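Local coordinates for ketosynthase (Streptomyces sp. MSC090213JE08, PDB 6KXD) that works with a chain length factor as the ishigamide ketosynthase, condensing acyl chains with malonyl units on acyl carrier protein in a highly reducing type II polyketide synthase, at the interface of chains A and B. Residues are numbered along the deposited sequence; one frame, centred on the assembly and turned at random. Chains: chain A, Ketosynthase; chain B, Ketosynthase.

The interface of chains A and B. Residues chain A 106, 162, 179, 183, 186, 188; chain B 183, 186, 189-190, 257.
Helix 180-193 of chain B packs against strand 161-166, helix 172-185 and the loop after that helix in chain A, with B:Thr257 of strand 250-259 alongside. This is a ketosynthase/chain length factor heterodimer of the thiolase-like fold, and a charged network ties its two subunits together here. B:Arg190 reaches between two carboxylates, a task suited to a long side chain with a flat, multiply donating end. B:Arg190 NH1 gives a salt bridge of 2.7 Å to the syn lone pair of A:Glu162 OE1, while NE and NH2 converge side-on upon OE1 of A:Glu188. The bend at chi2 carries its CD past A:Ser183, whose OG accepts a weak bond from NH1. An alanine in place of B:Arg190 would probably leave A:Glu162 OE1 without its charged mate and open a gap beside A:Tyr179 and A:Ser183.

B:Arg189 meets A:Glu188 tip to tip, the guanidinium and carboxylate planes only 21° apart. B:Arg189 NH2 bonds to A:Glu188 OE1 at 2.5 Å, and NH1 pairs with OE2 in the same way, an end-on fork that fixes the carboxylate's rotation. OE1 of A:Glu188 thus takes bonds from three arginine nitrogens, which would favour its negative charge. Along the neighbouring edge of the B:Arg189 guanidinium, NE and NH2 both donate side-on to B:Asn186 OD1, NH2 being shared between the two grips, so the amide oxygen steadies the arginine.

The same amide turns B:Asn186 ND2 to A:Glu162 OE2 at 3.1 Å, arriving 50° above the carboxylate plane. From the other face A:Tyr179 OH donates to A:Glu162 OE2 at 2.6 Å; a tyrosine supplies a rigid reach from its helix. CG anti to the backbone N (chi1 -173°) and an extended chain carry the A:Glu162 carboxylate out from strand 161-166 to B:Asn186 and B:Arg190. Water 1 links OE2 to B:Leu183 O, and water 2 joins OE1 to B:Arg190 NH2. Behind A:Glu188, A:Ser186 OG accepts the backbone N-H of A:Glu188 N at 3.1 Å, a short hydroxyl that is likely to steady the loop carrying A:Glu188.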
loop_
_atom_site.group_PDB
_atom_site.type_symbol
_atom_site.label_atom_id
_atom_site.label_comp_id
_atom_site.label_asym_id
_atom_site.label_seq_id
_atom_site.Cartn_x
_atom_site.Cartn_y
_atom_site.Cartn_z
ATOM N N VAL A 106 3.447 5.664 -13.417
ATOM C CA VAL A 106 3.144 5.040 -12.200
ATOM C C VAL A 106 1.881 5.730 -11.664
ATOM O O VAL A 106 1.797 6.943 -11.684
ATOM C CB VAL A 106 4.338 5.101 -11.228
ATOM C CG1 VAL A 106 3.923 4.822 -9.791
ATOM C CG2 VAL A 106 5.433 4.143 -11.651
ATOM N N GLU A 162 2.080 1.052 -13.920
ATOM C CA GLU A 162 2.220 0.336 -12.671
ATOM C C GLU A 162 1.246 0.963 -11.665
ATOM O O GLU A 162 1.473 2.049 -11.180
ATOM C CB GLU A 162 3.654 0.462 -12.198
ATOM C CG GLU A 162 3.993 -0.367 -10.977
ATOM C CD GLU A 162 5.398 -0.047 -10.500
ATOM O OE1 GLU A 162 6.116 0.669 -11.235
ATOM O OE2 GLU A 162 5.765 -0.478 -9.404
ATOM N N TYR A 179 7.155 7.372 -3.829
ATOM C CA TYR A 179 7.345 6.336 -4.807
ATOM C C TYR A 179 7.327 6.918 -6.215
ATOM O O TYR A 179 8.123 6.528 -7.086
ATOM C CB TYR A 179 6.298 5.231 -4.685
ATOM C CG TYR A 179 6.613 4.064 -5.582
ATOM C CD1 TYR A 179 7.884 3.497 -5.575
ATOM C CD2 TYR A 179 5.697 3.582 -6.496
ATOM C CE1 TYR A 179 8.204 2.424 -6.395
ATOM C CE2 TYR A 179 6.000 2.495 -7.305
ATOM C CZ TYR A 179 7.259 1.921 -7.258
ATOM O OH TYR A 179 7.592 0.856 -8.041
ATOM N N SER A 183 10.299 6.736 -8.718
ATOM C CA SER A 183 10.055 6.099 -9.975
ATOM C C SER A 183 10.513 7.019 -11.110
ATOM O O SER A 183 11.136 6.552 -12.085
ATOM C CB SER A 183 8.610 5.678 -10.118
ATOM O OG SER A 183 8.272 4.660 -9.176
ATOM N N SER A 186 14.405 7.410 -11.198
ATOM C CA SER A 186 15.013 6.214 -11.778
ATOM C C SER A 186 15.142 6.307 -13.295
ATOM O O SER A 186 15.801 5.450 -13.899
ATOM C CB SER A 186 14.237 4.986 -11.441
ATOM O OG SER A 186 13.081 4.895 -12.248
ATOM N N GLU A 188 12.776 5.575 -15.299
ATOM C CA GLU A 188 11.943 4.564 -15.951
ATOM C C GLU A 188 10.578 5.106 -16.387
ATOM O O GLU A 188 9.952 4.538 -17.277
ATOM C CB GLU A 188 11.795 3.364 -15.022
ATOM C CG GLU A 188 13.062 2.536 -14.946
ATOM C CD GLU A 188 13.116 1.578 -13.774
ATOM O OE1 GLU A 188 12.050 1.238 -13.230
ATOM O OE2 GLU A 188 14.245 1.169 -13.411
ATOM N N LEU B 183 4.590 -6.047 -7.550
ATOM C CA LEU B 183 4.566 -4.640 -7.239
ATOM C C LEU B 183 5.549 -4.393 -6.100
ATOM O O LEU B 183 6.273 -3.421 -6.120
ATOM C CB LEU B 183 3.156 -4.255 -6.827
ATOM C CG LEU B 183 2.090 -4.367 -7.915
ATOM C CD1 LEU B 183 0.770 -3.947 -7.334
ATOM C CD2 LEU B 183 2.430 -3.501 -9.120
ATOM N N ASN B 186 9.065 -4.626 -7.418
ATOM C CA ASN B 186 9.446 -3.493 -8.217
ATOM C C ASN B 186 9.663 -2.261 -7.333
ATOM O O ASN B 186 10.576 -1.424 -7.536
ATOM C CB ASN B 186 8.401 -3.176 -9.275
ATOM C CG ASN B 186 9.038 -2.430 -10.421
ATOM O OD1 ASN B 186 10.125 -2.816 -10.858
ATOM N ND2 ASN B 186 8.334 -1.443 -10.912
ATOM N N ARG B 189 13.012 -2.706 -5.720
ATOM C CA ARG B 189 13.989 -2.503 -6.744
ATOM C C ARG B 189 14.207 -1.007 -6.926
ATOM O O ARG B 189 15.338 -0.551 -6.971
ATOM C CB ARG B 189 13.565 -3.168 -8.062
ATOM C CG ARG B 189 14.501 -2.827 -9.209
ATOM C CD ARG B 189 14.046 -3.528 -10.470
ATOM N NE ARG B 189 12.913 -2.831 -11.082
ATOM C CZ ARG B 189 13.003 -1.686 -11.747
ATOM N NH1 ARG B 189 14.196 -1.194 -12.046
ATOM N NH2 ARG B 189 11.908 -1.029 -12.106
ATOM N N ARG B 190 13.119 -0.244 -7.054
ATOM C CA ARG B 190 13.226 1.182 -7.272
ATOM C C ARG B 190 13.826 1.903 -6.068
ATOM O O ARG B 190 14.756 2.668 -6.210
ATOM C CB ARG B 190 11.861 1.768 -7.569
ATOM C CG ARG B 190 11.382 1.372 -8.942
ATOM C CD ARG B 190 10.885 2.568 -9.656
ATOM N NE ARG B 190 10.589 2.183 -11.019
ATOM C CZ ARG B 190 9.380 1.969 -11.511
ATOM N NH1 ARG B 190 8.288 2.118 -10.762
ATOM N NH2 ARG B 190 9.299 1.595 -12.781
ATOM N N THR B 257 4.594 -4.031 -15.593
ATOM C CA THR B 257 3.214 -4.073 -15.213
ATOM C C THR B 257 2.381 -3.342 -16.246
ATOM O O THR B 257 2.849 -2.436 -16.939
ATOM C CB THR B 257 2.954 -3.377 -13.872
ATOM O OG1 THR B 257 3.394 -2.038 -14.055
ATOM C CG2 THR B 257 3.680 -3.962 -12.683
HETATM O O HOH W 1 4.832 -1.093 -7.140
HETATM O O HOH W 2 6.808 1.091 -13.711
#